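Local coordinates for protein type I site-specific restriction-modification system, R (Restriction) subunit (Vibrio vulnificus, PDB 3H1T) that probably acts as the ATP-dependent, DNA-translocating restriction subunit (HsdR) of a type I restriction enzyme, present here as a fragment without the subunit's C-terminal part, at residues F216-W220 / T255-F259; D261-I266 / R275-A280. The contacts are given in a common frame with arbitrary orientation. Numbering follows the deposited sequence.

In the fold
Both contacts belong to the first of the two P-loop NTPase (RecA-like) domains of the helicase-type motor, and they follow one another along the chain. Contact 1 sets a loop that follows strand 238-242 against helix 211-224; a few residues later the same chain enters strand 263-265, which contact 2 pairs with strand 277-281 at the outer end of a seven-stranded parallel sheet. Their centres are about 11 Å apart, and they touch: the Phe256 ring meets Phe279 edge-to-face, and Phe259 packs on Ile277. Trp223, later on the helix, reaches Phe259, Ala262 and Ile277, so helix, loop and sheet margin share one hydrophobic layer.

Contact 1 of 2, residues F216-W220 / T255-F259; sequences FQISW and TFTPF
One turn of helix 211-224, residues 216-220, lies beside the loop segment 255-259. The helix is regular, with Trp220 N hydrogen-bonded to Phe216 O at 2.9 Å. In the loop, 257-259 take helical phi/psi values, and Phe259 N is hydrogen-bonded to Phe256 O at 2.9 Å, a tight turn that brings two phenylalanines round to the helix. The nearest alpha carbons are Phe216 and Phe256, 6.7 Å apart, and Trp220 and Phe259, 8.1 Å apart. Phe216 and Trp220, both with chi1 t, reach out from the same side of the helix; Phe256 and Phe259, both m, bring their rings in from the loop. The edge of Phe216 meets the face of Phe256 in an offset edge-to-face pair, centroids 5.7 Å apart and planes at 89°. The edge of the Trp220 six-membered ring is turned to the face of Phe259, centroids 5.4 Å apart and planes at 70°. The four rings form an aromatic cluster in which a loop of the P-loop NTPase domain packs on a helix flanking its parallel sheet. Phe216 also sits obliquely to Phe259 (CE1 to CE2, 3.6 Å), while Thr255 O lies over one face of the Phe216 ring, 3.6 Å from Phe216 CE1. Proline suits the turn: its restricted phi, here -54°, fits the helical bend, and Pro258 CG is 3.9 Å from Phe216 CZ, Pro258 CB 4.0 Å from Trp220 CZ3. Small Ser219 lets the Phe259 ring come close, CB to CZ 3.8 Å; its OG is hydrogen-bonded to Ala215 O.

Contact 2 of 2, residues D261-I266 / R275-A280; sequences DARHKI and REIYFA
Strands 263-265 and 277-280 run parallel, their axes 4.6 Å apart at closest approach and crossing at -22°. Arg263 pairs with Ile277, His264 with Tyr278 and Lys265 with Phe279, at CA-CA distances of 4.6 to 4.8 Å. Ala262 O opens the pairing by accepting both Glu276 N (2.8 Å) and Ile277 N (2.6 Å). His264 then straddles Tyr278, its N hydrogen-bonding weakly to Ile277 O (2.8 Å) and its O accepting Phe279 N (3.0 Å), before Ile266 N meets Phe279 O at 3.0 Å. On one face, Arg263 CG lies 3.9 Å from Phe279 CE1, while the end of Lys265 leads away to a salt bridge with Glu267. On the other, His264 (t) and Tyr278 (m) meet obliquely, CD2 to CE2 3.6 Å, and Tyr278 OH is hydrogen-bonded to Val272 O. Arg275, chi1 and chi2 both m, folds its aliphatic part over the outer strand's start, Arg275 CG 3.3 Å from His264 CB. Ile266 CD1 packs 3.5 Å from CB of small Ala280. Strand 277-281 bonds onward to strand 238-242, whereas 263-265 is outermost. Accordingly the outer strand carries polar Arg, His and Lys, its neighbour the largely apolar or aromatic Ile277, Tyr278 and Phe279, consistent with a margin between solvent and core.

Contact 1 of 2, residues F216-W220 / T255-F259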
ATOM      1  N   PHE A 216      -7.781   0.285 -11.081  1.00 36.49           N
ATOM      2  CA  PHE A 216      -8.725   1.088 -11.860  1.00 35.81           C
ATOM      3  C   PHE A 216      -8.076   1.953 -12.941  1.00 34.27           C
ATOM      4  O   PHE A 216      -8.518   1.942 -14.082  1.00 35.06           O
ATOM      5  CB  PHE A 216      -9.554   1.986 -10.931  1.00 37.57           C
ATOM      6  CG  PHE A 216     -10.357   3.037 -11.651  1.00 38.60           C
ATOM      7  CD1 PHE A 216     -11.491   2.685 -12.375  1.00 38.18           C
ATOM      8  CD2 PHE A 216      -9.974   4.385 -11.603  1.00 36.32           C
ATOM      9  CE1 PHE A 216     -12.230   3.653 -13.043  1.00 38.16           C
ATOM     10  CE2 PHE A 216     -10.710   5.365 -12.266  1.00 36.35           C
ATOM     11  CZ  PHE A 216     -11.837   5.000 -12.987  1.00 37.15           C
ATOM     12  N   GLN A 217      -7.021   2.686 -12.598  1.00 33.32           N
ATOM     13  CA  GLN A 217      -6.379   3.549 -13.591  1.00 34.82           C
ATOM     14  C   GLN A 217      -5.649   2.802 -14.713  1.00 34.72           C
ATOM     15  O   GLN A 217      -5.521   3.320 -15.821  1.00 34.17           O
ATOM     16  CB  GLN A 217      -5.433   4.547 -12.906  1.00 32.05           C
ATOM     17  CG  GLN A 217      -6.126   5.524 -11.938  1.00 30.75           C
ATOM     18  CD  GLN A 217      -6.902   6.654 -12.630  1.00 32.13           C
ATOM     19  OE1 GLN A 217      -7.393   7.569 -11.973  1.00 33.65           O
ATOM     20  NE2 GLN A 217      -7.012   6.591 -13.949  1.00 30.11           N
ATOM     21  N   ILE A 218      -5.169   1.594 -14.442  1.00 32.34           N
ATOM     22  CA  ILE A 218      -4.506   0.828 -15.493  1.00 33.25           C
ATOM     23  C   ILE A 218      -5.604   0.478 -16.504  1.00 34.68           C
ATOM     24  O   ILE A 218      -5.454   0.674 -17.712  1.00 35.57           O
ATOM     25  CB  ILE A 218      -3.893  -0.485 -14.940  1.00 35.47           C
ATOM     26  CG1 ILE A 218      -2.723  -0.175 -13.988  1.00 32.83           C
ATOM     27  CG2 ILE A 218      -3.400  -1.352 -16.092  1.00 35.60           C
ATOM     28  CD1 ILE A 218      -2.189  -1.400 -13.235  1.00 29.11           C
ATOM     29  N   SER A 219      -6.719  -0.028 -15.979  1.00 38.29           N
ATOM     30  CA  SER A 219      -7.874  -0.413 -16.787  1.00 39.17           C
ATOM     31  C   SER A 219      -8.379   0.772 -17.595  1.00 38.77           C
ATOM     32  O   SER A 219      -8.598   0.664 -18.799  1.00 38.49           O
ATOM     33  CB  SER A 219      -9.008  -0.912 -15.891  1.00 42.53           C
ATOM     34  OG  SER A 219      -8.520  -1.843 -14.943  1.00 46.54           O
ATOM     35  N   TRP A 220      -8.564   1.907 -16.935  1.00 33.57           N
ATOM     36  CA  TRP A 220      -9.054   3.079 -17.637  1.00 35.25           C
ATOM     37  C   TRP A 220      -8.085   3.499 -18.747  1.00 36.63           C
ATOM     38  O   TRP A 220      -8.495   3.686 -19.895  1.00 36.48           O
ATOM     39  CB  TRP A 220      -9.293   4.224 -16.646  1.00 50.07           C
ATOM     40  CG  TRP A 220      -9.897   5.435 -17.267  1.00 51.43           C
ATOM     41  CD1 TRP A 220      -9.249   6.577 -17.627  1.00 51.36           C
ATOM     42  CD2 TRP A 220     -11.279   5.640 -17.587  1.00 52.96           C
ATOM     43  NE1 TRP A 220     -10.136   7.484 -18.145  1.00 52.50           N
ATOM     44  CE2 TRP A 220     -11.391   6.935 -18.133  1.00 53.19           C
ATOM     45  CE3 TRP A 220     -12.432   4.853 -17.466  1.00 54.40           C
ATOM     46  CZ2 TRP A 220     -12.615   7.472 -18.553  1.00 54.16           C
ATOM     47  CZ3 TRP A 220     -13.653   5.387 -17.884  1.00 57.39           C
ATOM     48  CH2 TRP A 220     -13.730   6.686 -18.423  1.00 56.42           C
ATOM     49  N   THR A 255     -15.824   2.772  -7.133  1.00 68.68           N
ATOM     50  CA  THR A 255     -14.588   3.316  -7.687  1.00 69.00           C
ATOM     51  C   THR A 255     -14.590   3.149  -9.200  1.00 69.28           C
ATOM     52  O   THR A 255     -13.993   3.948  -9.926  1.00 69.27           O
ATOM     53  CB  THR A 255     -13.341   2.581  -7.107  1.00 62.62           C
ATOM     54  OG1 THR A 255     -13.243   2.846  -5.701  1.00 62.62           O
ATOM     55  CG2 THR A 255     -12.065   3.043  -7.806  1.00 60.72           C
ATOM     56  N   PHE A 256     -15.274   2.107  -9.666  1.00 66.79           N
ATOM     57  CA  PHE A 256     -15.337   1.810 -11.088  1.00 66.36           C
ATOM     58  C   PHE A 256     -16.555   2.353 -11.812  1.00 66.35           C
ATOM     59  O   PHE A 256     -16.733   2.077 -12.995  1.00 67.05           O
ATOM     60  CB  PHE A 256     -15.257   0.300 -11.318  1.00 56.09           C
ATOM     61  CG  PHE A 256     -14.044  -0.340 -10.705  1.00 55.56           C
ATOM     62  CD1 PHE A 256     -13.971  -0.549  -9.329  1.00 54.00           C
ATOM     63  CD2 PHE A 256     -12.966  -0.726 -11.504  1.00 55.79           C
ATOM     64  CE1 PHE A 256     -12.851  -1.131  -8.752  1.00 54.54           C
ATOM     65  CE2 PHE A 256     -11.832  -1.313 -10.940  1.00 55.26           C
ATOM     66  CZ  PHE A 256     -11.773  -1.516  -9.561  1.00 54.91           C
ATOM     67  N   THR A 257     -17.384   3.126 -11.123  1.00 65.78           N
ATOM     68  CA  THR A 257     -18.581   3.695 -11.734  1.00 66.56           C
ATOM     69  C   THR A 257     -18.336   4.360 -13.097  1.00 65.43           C
ATOM     70  O   THR A 257     -19.195   4.321 -13.979  1.00 65.03           O
ATOM     71  CB  THR A 257     -19.225   4.714 -10.779  1.00 73.49           C
ATOM     72  OG1 THR A 257     -19.416   4.085  -9.498  1.00 74.48           O
ATOM     73  CG2 THR A 257     -20.587   5.158 -11.321  1.00 74.32           C
ATOM     74  N   PRO A 258     -17.153   4.982 -13.288  1.00 56.84           N
ATOM     75  CA  PRO A 258     -16.810   5.634 -14.556  1.00 56.03           C
ATOM     76  C   PRO A 258     -16.944   4.716 -15.772  1.00 56.77           C
ATOM     77  O   PRO A 258     -17.018   5.175 -16.918  1.00 56.85           O
ATOM     78  CB  PRO A 258     -15.373   6.067 -14.322  1.00 53.81           C
ATOM     79  CG  PRO A 258     -15.429   6.520 -12.908  1.00 53.36           C
ATOM     80  CD  PRO A 258     -16.181   5.371 -12.246  1.00 54.07           C
ATOM     81  N   PHE A 259     -16.937   3.415 -15.514  1.00 72.16           N
ATOM     82  CA  PHE A 259     -17.046   2.405 -16.561  1.00 73.15           C
ATOM     83  C   PHE A 259     -18.497   2.119 -16.944  1.00 74.29           C
ATOM     84  O   PHE A 259     -18.823   2.009 -18.131  1.00 73.86           O
ATOM     85  CB  PHE A 259     -16.371   1.116 -16.106  1.00 57.00           C
ATOM     86  CG  PHE A 259     -14.897   1.094 -16.347  1.00 55.90           C
ATOM     87  CD1 PHE A 259     -14.401   1.053 -17.643  1.00 54.94           C
ATOM     88  CD2 PHE A 259     -14.000   1.080 -15.283  1.00 55.16           C
ATOM     89  CE1 PHE A 259     -13.025   0.990 -17.886  1.00 55.68           C
ATOM     90  CE2 PHE A 259     -12.616   1.018 -15.510  1.00 55.50           C
ATOM     91  CZ  PHE A 259     -12.130   0.970 -16.817  1.00 55.32           C
TER

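Contact 2 of 2, residues D261-I266 / R275-A280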
ATOM      1  N   ASP A 261     -21.905   0.035 -17.307  1.00 70.01           N
ATOM      2  CA  ASP A 261     -22.529  -0.639 -18.436  1.00 69.62           C
ATOM      3  C   ASP A 261     -21.535  -1.317 -19.334  1.00 69.81           C
ATOM      4  O   ASP A 261     -21.907  -2.003 -20.299  1.00 69.13           O
ATOM      5  CB  ASP A 261     -23.395   0.353 -19.197  1.00 77.31           C
ATOM      6  CG  ASP A 261     -24.531   0.895 -18.335  1.00 78.33           C
ATOM      7  OD1 ASP A 261     -24.264   1.282 -17.170  1.00 77.04           O
ATOM      8  OD2 ASP A 261     -25.694   0.921 -18.825  1.00 78.75           O
ATOM      9  N   ALA A 262     -20.262  -1.113 -19.028  1.00 78.50           N
ATOM     10  CA  ALA A 262     -19.191  -1.795 -19.728  1.00 78.07           C
ATOM     11  C   ALA A 262     -18.917  -2.857 -18.654  1.00 77.43           C
ATOM     12  O   ALA A 262     -18.389  -3.940 -18.901  1.00 77.81           O
ATOM     13  CB  ALA A 262     -18.001  -0.855 -19.894  1.00 62.58           C
ATOM     14  N   ARG A 263     -19.354  -2.489 -17.452  1.00 65.34           N
ATOM     15  CA  ARG A 263     -19.248  -3.257 -16.226  1.00 65.22           C
ATOM     16  C   ARG A 263     -20.185  -4.459 -16.154  1.00 66.69           C
ATOM     17  O   ARG A 263     -21.321  -4.411 -16.635  1.00 67.47           O
ATOM     18  CB  ARG A 263     -19.549  -2.353 -15.027  1.00 61.62           C
ATOM     19  CG  ARG A 263     -18.498  -1.284 -14.728  1.00 60.52           C
ATOM     20  CD  ARG A 263     -18.875  -0.547 -13.447  1.00 61.94           C
ATOM     21  NE  ARG A 263     -20.082   0.267 -13.594  1.00 64.42           N
ATOM     22  CZ  ARG A 263     -20.703   0.872 -12.582  1.00 65.69           C
ATOM     23  NH1 ARG A 263     -20.235   0.755 -11.342  1.00 67.29           N
ATOM     24  NH2 ARG A 263     -21.790   1.600 -12.804  1.00 65.88           N
ATOM     25  N   HIS A 264     -19.692  -5.531 -15.539  1.00 71.03           N
ATOM     26  CA  HIS A 264     -20.468  -6.740 -15.365  1.00 71.14           C
ATOM     27  C   HIS A 264     -19.892  -7.649 -14.282  1.00 70.59           C
ATOM     28  O   HIS A 264     -18.730  -8.051 -14.344  1.00 70.86           O
ATOM     29  CB  HIS A 264     -20.551  -7.537 -16.671  1.00 74.97           C
ATOM     30  CG  HIS A 264     -21.439  -8.732 -16.563  1.00 75.97           C
ATOM     31  ND1 HIS A 264     -22.797  -8.626 -16.358  1.00 75.51           N
ATOM     32  CD2 HIS A 264     -21.157 -10.056 -16.547  1.00 76.67           C
ATOM     33  CE1 HIS A 264     -23.314  -9.834 -16.218  1.00 75.49           C
ATOM     34  NE2 HIS A 264     -22.341 -10.720 -16.329  1.00 75.74           N
ATOM     35  N   LYS A 265     -20.699  -7.979 -13.285  1.00 54.07           N
ATOM     36  CA  LYS A 265     -20.223  -8.872 -12.249  1.00 53.87           C
ATOM     37  C   LYS A 265     -20.684 -10.262 -12.654  1.00 53.69           C
ATOM     38  O   LYS A 265     -21.800 -10.442 -13.147  1.00 52.77           O
ATOM     39  CB  LYS A 265     -20.805  -8.506 -10.877  1.00 69.60           C
ATOM     40  CG  LYS A 265     -19.926  -8.960  -9.724  1.00 71.08           C
ATOM     41  CD  LYS A 265     -20.746  -9.311  -8.492  1.00 72.02           C
ATOM     42  CE  LYS A 265     -21.525  -8.127  -7.933  1.00 72.46           C
ATOM     43  NZ  LYS A 265     -22.403  -8.561  -6.800  1.00 72.99           N
ATOM     44  N   ILE A 266     -19.828 -11.250 -12.475  1.00 78.85           N
ATOM     45  CA  ILE A 266     -20.226 -12.588 -12.829  1.00 79.87           C
ATOM     46  C   ILE A 266     -20.856 -13.176 -11.568  1.00 81.11           C
ATOM     47  O   ILE A 266     -20.155 -13.432 -10.578  1.00 80.26           O
ATOM     48  CB  ILE A 266     -19.006 -13.412 -13.270  1.00 71.33           C
ATOM     49  CG1 ILE A 266     -18.002 -12.507 -13.976  1.00 71.99           C
ATOM     50  CG2 ILE A 266     -19.430 -14.466 -14.280  1.00 68.57           C
ATOM     51  CD1 ILE A 266     -16.775 -13.243 -14.423  1.00 74.38           C
ATOM     52  N   ARG A 275     -20.424  -7.743 -22.279  1.00 67.21           N
ATOM     53  CA  ARG A 275     -19.831  -6.599 -21.572  1.00 66.26           C
ATOM     54  C   ARG A 275     -18.330  -6.415 -21.861  1.00 65.04           C
ATOM     55  O   ARG A 275     -17.761  -7.136 -22.688  1.00 64.76           O
ATOM     56  CB  ARG A 275     -20.062  -6.736 -20.058  1.00 90.32           C
ATOM     57  CG  ARG A 275     -21.494  -6.443 -19.628  1.00 92.58           C
ATOM     58  CD  ARG A 275     -21.705  -4.947 -19.406  1.00 95.58           C
ATOM     59  NE  ARG A 275     -23.108  -4.585 -19.184  1.00 97.78           N
ATOM     60  CZ  ARG A 275     -24.016  -4.501 -20.154  1.00 99.04           C
ATOM     61  NH1 ARG A 275     -23.667  -4.759 -21.411  1.00 99.89           N
ATOM     62  NH2 ARG A 275     -25.269  -4.154 -19.875  1.00 99.27           N
ATOM     63  N   GLU A 276     -17.694  -5.453 -21.183  1.00 75.69           N
ATOM     64  CA  GLU A 276     -16.260  -5.174 -21.389  1.00 74.29           C
ATOM     65  C   GLU A 276     -15.397  -5.251 -20.127  1.00 72.34           C
ATOM     66  O   GLU A 276     -14.259  -5.722 -20.174  1.00 72.89           O
ATOM     67  CB  GLU A 276     -16.069  -3.795 -22.015  1.00 73.72           C
ATOM     68  CG  GLU A 276     -17.230  -3.350 -22.876  1.00 75.42           C
ATOM     69  CD  GLU A 276     -16.788  -2.429 -23.984  1.00 76.53           C
ATOM     70  OE1 GLU A 276     -15.602  -2.536 -24.365  1.00 78.26           O
ATOM     71  OE2 GLU A 276     -17.611  -1.625 -24.481  1.00 76.09           O
ATOM     72  N   ILE A 277     -15.916  -4.759 -19.007  1.00 51.56           N
ATOM     73  CA  ILE A 277     -15.176  -4.809 -17.748  1.00 49.92           C
ATOM     74  C   ILE A 277     -15.863  -5.743 -16.755  1.00 49.29           C
ATOM     75  O   ILE A 277     -16.946  -5.436 -16.246  1.00 47.69           O
ATOM     76  CB  ILE A 277     -15.040  -3.395 -17.110  1.00 50.84           C
ATOM     77  CG1 ILE A 277     -13.891  -2.628 -17.775  1.00 51.70           C
ATOM     78  CG2 ILE A 277     -14.784  -3.511 -15.614  1.00 47.24           C
ATOM     79  CD1 ILE A 277     -14.144  -2.261 -19.230  1.00 53.67           C
ATOM     80  N   TYR A 278     -15.214  -6.872 -16.473  1.00 61.08           N
ATOM     81  CA  TYR A 278     -15.755  -7.884 -15.561  1.00 61.47           C
ATOM     82  C   TYR A 278     -15.135  -7.975 -14.165  1.00 61.28           C
ATOM     83  O   TYR A 278     -13.934  -7.754 -13.988  1.00 61.20           O
ATOM     84  CB  TYR A 278     -15.653  -9.265 -16.203  1.00 67.73           C
ATOM     85  CG  TYR A 278     -16.415  -9.397 -17.497  1.00 68.41           C
ATOM     86  CD1 TYR A 278     -15.926  -8.836 -18.676  1.00 68.43           C
ATOM     87  CD2 TYR A 278     -17.613 -10.106 -17.551  1.00 69.56           C
ATOM     88  CE1 TYR A 278     -16.609  -8.989 -19.881  1.00 69.11           C
ATOM     89  CE2 TYR A 278     -18.311 -10.259 -18.750  1.00 70.31           C
ATOM     90  CZ  TYR A 278     -17.801  -9.704 -19.910  1.00 69.36           C
ATOM     91  OH  TYR A 278     -18.476  -9.888 -21.100  1.00 70.85           O
ATOM     92  N   PHE A 279     -15.966  -8.317 -13.183  1.00 51.24           N
ATOM     93  CA  PHE A 279     -15.523  -8.478 -11.802  1.00 51.20           C
ATOM     94  C   PHE A 279     -15.972  -9.873 -11.383  1.00 52.03           C
ATOM     95  O   PHE A 279     -17.026 -10.339 -11.810  1.00 51.91           O
ATOM     96  CB  PHE A 279     -16.189  -7.449 -10.882  1.00 64.24           C
ATOM     97  CG  PHE A 279     -16.016  -6.023 -11.328  1.00 65.75           C
ATOM     98  CD1 PHE A 279     -16.893  -5.453 -12.249  1.00 65.64           C
ATOM     99  CD2 PHE A 279     -14.981  -5.244 -10.816  1.00 66.04           C
ATOM    100  CE1 PHE A 279     -16.744  -4.117 -12.653  1.00 67.21           C
ATOM    101  CE2 PHE A 279     -14.817  -3.913 -11.207  1.00 66.55           C
ATOM    102  CZ  PHE A 279     -15.702  -3.344 -12.131  1.00 67.25           C
ATOM    103  N   ALA A 280     -15.181 -10.547 -10.559  1.00 56.96           N
ATOM    104  CA  ALA A 280     -15.543 -11.883 -10.113  1.00 57.55           C
ATOM    105  C   ALA A 280     -14.812 -12.302  -8.844  1.00 58.71           C
ATOM    106  O   ALA A 280     -13.633 -11.991  -8.652  1.00 59.86           O
ATOM    107  CB  ALA A 280     -15.267 -12.897 -11.236  1.00 48.15           C
TER